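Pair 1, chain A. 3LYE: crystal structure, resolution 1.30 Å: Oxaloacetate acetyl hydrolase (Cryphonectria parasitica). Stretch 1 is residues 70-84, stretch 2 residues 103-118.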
# COMPACT_ATOMS: atom_id res chain seq x y z
N GLN A 70 0.32 -1.08 -11.87
CA GLN A 70 1.73 -1.46 -11.94
C GLN A 70 1.96 -2.64 -11.00
O GLN A 70 0.98 -3.24 -10.48
CB GLN A 70 2.66 -0.28 -11.67
CG GLN A 70 2.35 0.88 -12.63
CD GLN A 70 3.38 1.96 -12.66
OE1 GLN A 70 3.88 2.36 -13.71
NE2 GLN A 70 3.64 2.51 -11.54
N LEU A 71 3.20 -3.01 -10.76
CA LEU A 71 3.47 -4.16 -9.92
C LEU A 71 2.80 -4.13 -8.56
O LEU A 71 2.20 -5.12 -8.15
CB LEU A 71 4.97 -4.42 -9.76
CG LEU A 71 5.32 -5.57 -8.81
CD1 LEU A 71 4.72 -6.85 -9.28
CD2 LEU A 71 6.83 -5.67 -8.69
N HIS A 72 2.86 -3.00 -7.87
CA HIS A 72 2.27 -2.96 -6.56
C HIS A 72 0.80 -3.32 -6.56
O HIS A 72 0.33 -4.08 -5.71
CB HIS A 72 2.47 -1.55 -5.91
CG HIS A 72 1.60 -1.31 -4.71
ND1 HIS A 72 0.34 -0.75 -4.79
CD2 HIS A 72 1.80 -1.60 -3.40
CE1 HIS A 72 -0.19 -0.69 -3.58
NE2 HIS A 72 0.68 -1.19 -2.72
N ASP A 73 0.05 -2.73 -7.48
CA ASP A 73 -1.38 -3.00 -7.57
C ASP A 73 -1.72 -4.44 -7.86
O ASP A 73 -2.63 -5.05 -7.30
CB ASP A 73 -2.00 -2.11 -8.65
CG ASP A 73 -1.60 -0.66 -8.49
OD1 ASP A 73 -2.14 -0.03 -7.58
OD2 ASP A 73 -0.82 -0.16 -9.33
N MET A 74 -0.99 -4.97 -8.82
CA MET A 74 -1.20 -6.35 -9.24
C MET A 74 -0.81 -7.36 -8.19
O MET A 74 -1.57 -8.28 -7.91
CB MET A 74 -0.48 -6.59 -10.57
CG MET A 74 -1.03 -5.75 -11.71
SD MET A 74 -2.72 -6.10 -12.20
CE MET A 74 -2.47 -7.69 -12.99
N ARG A 75 0.34 -7.16 -7.58
CA ARG A 75 0.76 -8.08 -6.55
C ARG A 75 -0.18 -7.97 -5.35
O ARG A 75 -0.53 -8.98 -4.76
CB ARG A 75 2.20 -7.80 -6.10
CG ARG A 75 2.68 -8.82 -5.08
CD ARG A 75 3.57 -8.32 -4.02
NE ARG A 75 3.82 -9.40 -3.05
CZ ARG A 75 4.51 -9.27 -1.92
NH1 ARG A 75 4.67 -10.29 -1.07
NH2 ARG A 75 5.06 -8.10 -1.65
N ASP A 76 -0.56 -6.76 -4.97
CA ASP A 76 -1.45 -6.66 -3.82
C ASP A 76 -2.76 -7.38 -4.04
O ASP A 76 -3.26 -8.06 -3.15
CB ASP A 76 -1.70 -5.21 -3.45
CG ASP A 76 -0.54 -4.61 -2.67
OD1 ASP A 76 -0.65 -3.44 -2.28
OD2 ASP A 76 0.48 -5.33 -2.45
N ASN A 77 -3.35 -7.24 -5.22
CA ASN A 77 -4.62 -7.91 -5.47
C ASN A 77 -4.44 -9.41 -5.55
O ASN A 77 -5.26 -10.16 -5.05
CB ASN A 77 -5.27 -7.35 -6.73
CG ASN A 77 -6.78 -7.38 -6.70
OD1 ASN A 77 -7.40 -7.20 -5.65
ND2 ASN A 77 -7.38 -7.56 -7.85
N ALA A 78 -3.36 -9.87 -6.17
CA ALA A 78 -3.12 -11.29 -6.29
C ALA A 78 -2.81 -11.94 -4.95
O ALA A 78 -3.25 -13.03 -4.69
CB ALA A 78 -2.01 -11.57 -7.31
N ASP A 79 -2.04 -11.26 -4.13
CA ASP A 79 -1.67 -11.75 -2.80
C ASP A 79 -2.97 -11.91 -1.98
O ASP A 79 -3.19 -12.89 -1.28
CB ASP A 79 -0.72 -10.72 -2.19
CG ASP A 79 -0.39 -11.01 -0.79
OD1 ASP A 79 -1.01 -10.44 0.12
OD2 ASP A 79 0.46 -11.84 -0.59
N MET A 80 -3.85 -10.92 -2.09
CA MET A 80 -5.10 -10.99 -1.39
C MET A 80 -5.95 -12.18 -1.88
O MET A 80 -6.42 -13.00 -1.08
CB MET A 80 -5.89 -9.67 -1.54
CG MET A 80 -7.21 -9.64 -0.80
SD MET A 80 -8.64 -10.28 -1.77
CE MET A 80 -8.77 -9.06 -3.08
N ILE A 81 -6.13 -12.28 -3.18
CA ILE A 81 -6.99 -13.33 -3.71
C ILE A 81 -6.47 -14.73 -3.51
O ILE A 81 -7.22 -15.62 -3.10
CB ILE A 81 -7.26 -13.07 -5.22
CG1 ILE A 81 -8.12 -11.82 -5.41
CG2 ILE A 81 -7.93 -14.29 -5.87
CD1 ILE A 81 -8.11 -11.27 -6.81
N ALA A 82 -5.20 -14.95 -3.78
CA ALA A 82 -4.66 -16.29 -3.67
C ALA A 82 -4.68 -16.88 -2.30
O ALA A 82 -4.72 -18.10 -2.17
CB ALA A 82 -3.20 -16.28 -4.16
N ASN A 83 -4.69 -16.03 -1.29
CA ASN A 83 -4.61 -16.47 0.09
C ASN A 83 -5.85 -16.40 0.94
O ASN A 83 -5.78 -16.61 2.15
CB ASN A 83 -3.39 -15.77 0.73
CG ASN A 83 -2.12 -16.04 -0.04
OD1 ASN A 83 -1.56 -15.15 -0.77
ND2 ASN A 83 -1.68 -17.27 0.01
N LEU A 84 -6.96 -16.11 0.31
CA LEU A 84 -8.23 -16.06 1.02
C LEU A 84 -8.41 -17.39 1.77
O LEU A 84 -8.90 -17.40 2.90
CB LEU A 84 -9.38 -15.74 0.09
CG LEU A 84 -9.36 -14.34 -0.49
CD1 LEU A 84 -10.47 -14.18 -1.50
CD2 LEU A 84 -9.44 -13.29 0.63
N ILE A 103 14.88 -6.73 -14.86
CA ILE A 103 14.95 -6.63 -13.41
C ILE A 103 13.54 -6.63 -12.81
O ILE A 103 13.29 -7.26 -11.79
CB ILE A 103 15.73 -5.40 -13.00
CG1 ILE A 103 17.21 -5.59 -13.36
CG2 ILE A 103 15.54 -5.09 -11.53
CD1 ILE A 103 18.01 -4.32 -13.29
N MET A 104 12.64 -5.92 -13.48
CA MET A 104 11.25 -5.84 -13.04
C MET A 104 10.47 -7.12 -13.34
O MET A 104 9.62 -7.51 -12.56
CB MET A 104 10.57 -4.61 -13.61
CG MET A 104 10.90 -3.33 -12.87
SD MET A 104 10.47 -3.34 -11.12
CE MET A 104 8.73 -3.73 -11.20
N VAL A 105 10.76 -7.77 -14.47
CA VAL A 105 10.10 -9.02 -14.79
C VAL A 105 10.41 -10.01 -13.67
O VAL A 105 9.55 -10.71 -13.17
CB VAL A 105 10.54 -9.56 -16.13
CG1 VAL A 105 9.98 -10.95 -16.35
CG2 VAL A 105 10.14 -8.62 -17.26
N ALA A 106 11.69 -10.12 -13.34
CA ALA A 106 12.14 -11.01 -12.28
C ALA A 106 11.50 -10.65 -10.94
O ALA A 106 11.04 -11.53 -10.22
CB ALA A 106 13.65 -10.97 -12.16
N ARG A 107 11.47 -9.37 -10.61
CA ARG A 107 10.86 -8.92 -9.36
C ARG A 107 9.40 -9.33 -9.30
O ARG A 107 8.92 -9.78 -8.29
CB ARG A 107 11.00 -7.40 -9.25
CG ARG A 107 10.46 -6.86 -7.94
CD ARG A 107 10.83 -5.39 -7.81
NE ARG A 107 10.30 -4.77 -6.60
CZ ARG A 107 10.85 -4.91 -5.39
NH1 ARG A 107 11.97 -5.59 -5.24
NH2 ARG A 107 10.26 -4.36 -4.34
N THR A 108 8.69 -9.17 -10.41
CA THR A 108 7.29 -9.52 -10.50
C THR A 108 7.09 -11.01 -10.25
O THR A 108 6.24 -11.41 -9.45
CB THR A 108 6.71 -9.11 -11.87
OG1 THR A 108 6.79 -7.68 -12.03
CG2 THR A 108 5.26 -9.53 -11.99
N VAL A 109 7.87 -11.85 -10.94
CA VAL A 109 7.73 -13.27 -10.76
C VAL A 109 8.05 -13.64 -9.31
O VAL A 109 7.34 -14.45 -8.72
CB VAL A 109 8.61 -14.05 -11.79
CG1 VAL A 109 8.58 -15.55 -11.46
CG2 VAL A 109 8.09 -13.79 -13.20
N GLU A 110 9.13 -13.08 -8.75
CA GLU A 110 9.50 -13.40 -7.38
C GLU A 110 8.37 -13.02 -6.43
O GLU A 110 8.05 -13.77 -5.52
CB GLU A 110 10.76 -12.63 -7.07
CG GLU A 110 11.25 -12.71 -5.66
CD GLU A 110 12.50 -11.88 -5.49
OE1 GLU A 110 12.59 -10.79 -6.13
OE2 GLU A 110 13.37 -12.31 -4.72
N HIS A 111 7.81 -11.81 -6.58
CA HIS A 111 6.74 -11.35 -5.71
C HIS A 111 5.47 -12.21 -5.85
O HIS A 111 4.82 -12.54 -4.86
CB HIS A 111 6.45 -9.87 -5.95
CG HIS A 111 7.49 -8.98 -5.35
ND1 HIS A 111 7.18 -7.87 -4.61
CD2 HIS A 111 8.84 -9.04 -5.37
CE1 HIS A 111 8.29 -7.30 -4.18
NE2 HIS A 111 9.31 -8.01 -4.60
N TYR A 112 5.15 -12.59 -7.07
CA TYR A 112 3.99 -13.45 -7.31
C TYR A 112 4.25 -14.79 -6.62
O TYR A 112 3.37 -15.34 -5.93
CB TYR A 112 3.71 -13.64 -8.80
CG TYR A 112 2.88 -12.57 -9.46
CD1 TYR A 112 2.87 -11.24 -9.00
CD2 TYR A 112 2.14 -12.87 -10.58
CE1 TYR A 112 2.12 -10.28 -9.65
CE2 TYR A 112 1.40 -11.93 -11.23
CZ TYR A 112 1.38 -10.62 -10.74
OH TYR A 112 0.64 -9.66 -11.41
N ILE A 113 5.43 -15.35 -6.81
CA ILE A 113 5.75 -16.63 -6.18
C ILE A 113 5.62 -16.56 -4.65
O ILE A 113 5.01 -17.44 -4.03
CB ILE A 113 7.15 -17.11 -6.61
CG1 ILE A 113 7.08 -17.65 -8.05
CG2 ILE A 113 7.73 -18.20 -5.70
CD1 ILE A 113 8.43 -17.90 -8.68
N ARG A 114 6.23 -15.54 -4.07
CA ARG A 114 6.20 -15.31 -2.62
C ARG A 114 4.78 -15.17 -2.10
O ARG A 114 4.49 -15.55 -0.96
CB ARG A 114 6.96 -13.99 -2.26
CG ARG A 114 8.42 -14.17 -2.27
CD ARG A 114 9.22 -12.88 -2.27
NE ARG A 114 8.70 -11.85 -1.40
CZ ARG A 114 9.09 -10.59 -1.43
NH1 ARG A 114 8.50 -9.73 -0.61
NH2 ARG A 114 10.06 -10.21 -2.25
N SER A 115 3.94 -14.57 -2.93
CA SER A 115 2.54 -14.33 -2.58
C SER A 115 1.61 -15.51 -2.83
O SER A 115 0.41 -15.37 -2.76
CB SER A 115 2.01 -13.10 -3.33
OG SER A 115 2.56 -11.90 -2.82
N GLY A 116 2.17 -16.67 -3.15
CA GLY A 116 1.37 -17.86 -3.36
C GLY A 116 0.65 -17.95 -4.68
O GLY A 116 -0.21 -18.82 -4.83
N VAL A 117 1.00 -17.10 -5.63
CA VAL A 117 0.36 -17.15 -6.92
C VAL A 117 0.86 -18.41 -7.66
O VAL A 117 2.01 -18.78 -7.58
CB VAL A 117 0.65 -15.88 -7.71
CG1 VAL A 117 0.04 -15.94 -9.09
CG2 VAL A 117 0.17 -14.65 -6.96
N ALA A 118 -0.07 -19.10 -8.30
CA ALA A 118 0.23 -20.36 -8.99
C ALA A 118 0.88 -20.25 -10.34
O ALA A 118 1.69 -21.11 -10.74
CB ALA A 118 -1.01 -21.22 -9.08

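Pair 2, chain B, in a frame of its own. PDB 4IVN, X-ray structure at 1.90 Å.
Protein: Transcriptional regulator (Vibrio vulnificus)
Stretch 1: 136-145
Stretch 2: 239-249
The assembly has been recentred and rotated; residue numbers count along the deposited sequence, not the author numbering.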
# COMPACT_ATOMS: atom_id res chain seq x y z
N GLY B 136 -0.91 11.46 3.94
CA GLY B 136 -1.55 10.51 4.89
C GLY B 136 -1.60 9.14 4.22
O GLY B 136 -0.59 8.67 3.68
N ALA B 137 -2.74 8.45 4.28
CA ALA B 137 -2.83 7.11 3.73
C ALA B 137 -2.67 7.10 2.22
O ALA B 137 -2.29 6.07 1.63
CB ALA B 137 -4.13 6.44 4.06
N SER B 138 -3.02 8.21 1.58
CA SER B 138 -2.82 8.28 0.09
C SER B 138 -1.35 8.29 -0.28
O SER B 138 -1.03 7.99 -1.43
CB SER B 138 -3.55 9.52 -0.52
OG SER B 138 -4.96 9.12 -0.68
N SER B 139 -0.47 8.73 0.64
CA SER B 139 1.02 8.52 0.41
C SER B 139 1.34 7.05 0.00
O SER B 139 2.18 6.80 -0.87
CB SER B 139 1.81 8.80 1.70
OG SER B 139 3.19 8.53 1.55
N ILE B 140 0.68 6.10 0.64
CA ILE B 140 0.96 4.63 0.44
C ILE B 140 0.62 4.27 -1.00
O ILE B 140 1.40 3.56 -1.68
CB ILE B 140 0.10 3.76 1.43
CG1 ILE B 140 0.72 3.76 2.86
CG2 ILE B 140 -0.07 2.30 0.98
CD1 ILE B 140 0.91 5.12 3.51
N VAL B 141 -0.52 4.79 -1.47
CA VAL B 141 -0.95 4.52 -2.86
C VAL B 141 -0.05 5.18 -3.92
O VAL B 141 0.32 4.48 -4.90
CB VAL B 141 -2.47 4.89 -3.09
CG1 VAL B 141 -2.89 4.63 -4.56
CG2 VAL B 141 -3.29 4.08 -2.09
N GLY B 142 0.29 6.46 -3.71
CA GLY B 142 1.17 7.21 -4.59
C GLY B 142 2.60 6.58 -4.62
O GLY B 142 3.20 6.45 -5.66
N ARG B 143 3.11 6.12 -3.47
CA ARG B 143 4.37 5.38 -3.44
C ARG B 143 4.28 4.10 -4.23
O ARG B 143 5.24 3.72 -4.87
CB ARG B 143 4.75 5.03 -1.98
CG ARG B 143 5.31 6.20 -1.13
CD ARG B 143 6.51 6.98 -1.75
NE ARG B 143 6.88 8.26 -1.03
CZ ARG B 143 7.95 9.05 -1.28
NH1 ARG B 143 8.78 8.77 -2.29
NH2 ARG B 143 8.20 10.13 -0.49
N TYR B 144 3.19 3.38 -4.10
CA TYR B 144 3.11 2.14 -4.91
C TYR B 144 3.12 2.45 -6.39
O TYR B 144 3.73 1.75 -7.18
CB TYR B 144 1.87 1.30 -4.54
CG TYR B 144 1.89 -0.09 -5.18
CD1 TYR B 144 3.00 -1.01 -4.96
CD2 TYR B 144 0.78 -0.54 -5.93
CE1 TYR B 144 2.98 -2.30 -5.53
CE2 TYR B 144 0.78 -1.81 -6.47
CZ TYR B 144 1.87 -2.67 -6.26
OH TYR B 144 1.81 -3.90 -6.86
N LEU B 145 2.41 3.51 -6.79
CA LEU B 145 2.45 3.93 -8.21
C LEU B 145 3.88 4.30 -8.70
O LEU B 145 4.30 3.82 -9.79
CB LEU B 145 1.50 5.15 -8.36
CG LEU B 145 1.40 5.75 -9.80
CD1 LEU B 145 1.01 4.64 -10.85
CD2 LEU B 145 0.28 6.82 -9.68
N SER B 239 -10.85 0.89 1.44
CA SER B 239 -10.73 2.03 0.52
C SER B 239 -9.38 2.04 -0.23
O SER B 239 -9.33 2.28 -1.45
CB SER B 239 -10.89 3.33 1.26
OG SER B 239 -12.20 3.35 1.75
N LYS B 240 -8.31 1.72 0.47
CA LYS B 240 -7.00 1.75 -0.14
C LYS B 240 -6.79 0.56 -1.08
O LYS B 240 -6.06 0.66 -2.06
CB LYS B 240 -5.91 1.72 0.94
CG LYS B 240 -5.90 2.93 1.92
CD LYS B 240 -5.74 4.32 1.22
CE LYS B 240 -7.06 5.07 1.11
NZ LYS B 240 -6.83 6.52 0.64
N VAL B 241 -7.43 -0.57 -0.80
CA VAL B 241 -7.17 -1.74 -1.60
C VAL B 241 -7.69 -1.50 -3.01
O VAL B 241 -7.07 -1.89 -3.99
CB VAL B 241 -7.68 -3.05 -0.95
CG1 VAL B 241 -9.17 -3.22 -1.17
CG2 VAL B 241 -6.92 -4.24 -1.57
N GLY B 242 -8.81 -0.80 -3.16
CA GLY B 242 -9.25 -0.55 -4.52
C GLY B 242 -8.41 0.48 -5.26
O GLY B 242 -8.27 0.39 -6.49
N ALA B 243 -7.88 1.47 -4.50
CA ALA B 243 -6.95 2.52 -5.09
C ALA B 243 -5.68 1.81 -5.59
O ALA B 243 -5.22 2.03 -6.74
CB ALA B 243 -6.64 3.62 -4.08
N LEU B 244 -5.19 0.84 -4.81
CA LEU B 244 -4.04 0.05 -5.28
C LEU B 244 -4.33 -0.84 -6.47
O LEU B 244 -3.46 -0.95 -7.34
CB LEU B 244 -3.45 -0.79 -4.12
CG LEU B 244 -2.89 0.01 -2.96
CD1 LEU B 244 -2.77 -0.94 -1.69
CD2 LEU B 244 -1.57 0.77 -3.28
N LEU B 245 -5.49 -1.51 -6.52
CA LEU B 245 -5.93 -2.22 -7.71
C LEU B 245 -5.92 -1.33 -9.00
O LEU B 245 -5.42 -1.74 -10.03
CB LEU B 245 -7.33 -2.75 -7.50
CG LEU B 245 -7.98 -3.44 -8.72
CD1 LEU B 245 -7.24 -4.72 -9.05
CD2 LEU B 245 -9.45 -3.75 -8.45
N LEU B 246 -6.46 -0.12 -8.91
CA LEU B 246 -6.31 0.87 -10.02
C LEU B 246 -4.87 1.04 -10.47
O LEU B 246 -4.62 1.08 -11.70
CB LEU B 246 -6.81 2.29 -9.66
CG LEU B 246 -8.22 2.50 -9.11
CD1 LEU B 246 -8.40 4.01 -8.79
CD2 LEU B 246 -9.32 1.95 -10.00
N VAL B 247 -3.94 1.21 -9.52
CA VAL B 247 -2.50 1.29 -9.85
C VAL B 247 -2.05 0.02 -10.58
O VAL B 247 -1.34 0.05 -11.66
CB VAL B 247 -1.57 1.52 -8.63
CG1 VAL B 247 -0.12 1.37 -9.02
CG2 VAL B 247 -1.71 2.94 -8.02
N ASP B 248 -2.46 -1.14 -10.03
CA ASP B 248 -2.01 -2.39 -10.66
C ASP B 248 -2.51 -2.57 -12.07
O ASP B 248 -1.71 -2.93 -12.96
CB ASP B 248 -2.44 -3.59 -9.79
CG ASP B 248 -1.81 -4.87 -10.23
OD1 ASP B 248 -0.55 -5.00 -10.45
OD2 ASP B 248 -2.58 -5.78 -10.23
N VAL B 249 -3.83 -2.35 -12.27
CA VAL B 249 -4.45 -2.42 -13.58
C VAL B 249 -3.86 -1.39 -14.55
O VAL B 249 -3.56 -1.71 -15.71
CB VAL B 249 -5.98 -2.27 -13.46
CG1 VAL B 249 -6.59 -2.28 -14.83
CG2 VAL B 249 -6.59 -3.39 -12.59
O HOH W 1 -5.67 6.81 -1.67

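Both pairs set two helices side by side, running in nearly the same direction. In pair 1 the axes of helix 71-82 and helix 103-114 approach to 9.8 Å and cross at -20°; in pair 2 helix 137-145 and helix 239-249 approach to 9.6 Å and cross at -15°. Superposing N, CA and C of 14 central residues gives an RMSD of 0.4 Å, so the backbone frame is common and the differences lie in what fills it.

The register confirms the match. R75(A) falls on V141(B) with CA atoms 0.2 Å apart, and Y112(A) on L244(B) at 0.4 Å; across the interface the CA atoms of R75(A) and Y112(A) are 6.3 Å apart, those of V141(B) and L244(B) 5.9 Å.

At this central position the two solutions diverge. V141(B) is a compact knob among K240(B), A243(B), L244(B) and V247(B), with CG1 3.9 Å from A243(B) CB and CG2 3.9 Å from L244(B) CD2. R75(A) instead starts sideways and brings its end to the partner helix. Its NE donates to S115(A) OG at 2.8 Å with an angle of 154°, while NH1 adds a weak bond to the same OG at 3.2 Å. One guanidinium face is covered by H111(A), the counterpart of A243(B). Thus S115(A) serves as a polar anchor where the matching V247(B) offers methyl groups: V247(B) CG1 lies 3.7 Å from Y144(B) CD2, and CG2 lies 3.9 Å from L145(B) CB. D79(A), matched to L145(B), extends the polar arrangement, with OD2 3.1 Å from S115(A) OG.

The next pair of positions trades bulk between helices. Y112(A) is large; its CA-to-CB bond points away from the first helix, but the end of its side chain returns to it, with M74(A) CB 3.4 Å from Y112(A) OH, whereas A78(A) is small. In pair 2 the aromatic residue is on the other helix: Y144(B) matches A78(A) within 0.1 Å at CA, and its CB packs 3.7 Å from L244(B) CD2.

Near the start of the first helix the match loosens. L71(A) lies 2.0 Å from A137(B) at CA and is itself a knob, among M104(A), R107(A), T108(A) and Y112(A); its CD2 reaches M104(A) CE at 3.7 Å. The smaller A137(B) is met by the long side chain of K240(B), the match of T108(A), with A137(B) CB 3.9 Å from K240(B) CD. A water then links the helices, donating to S138(B) OG and accepting from K240(B) NZ, both at 2.6 Å.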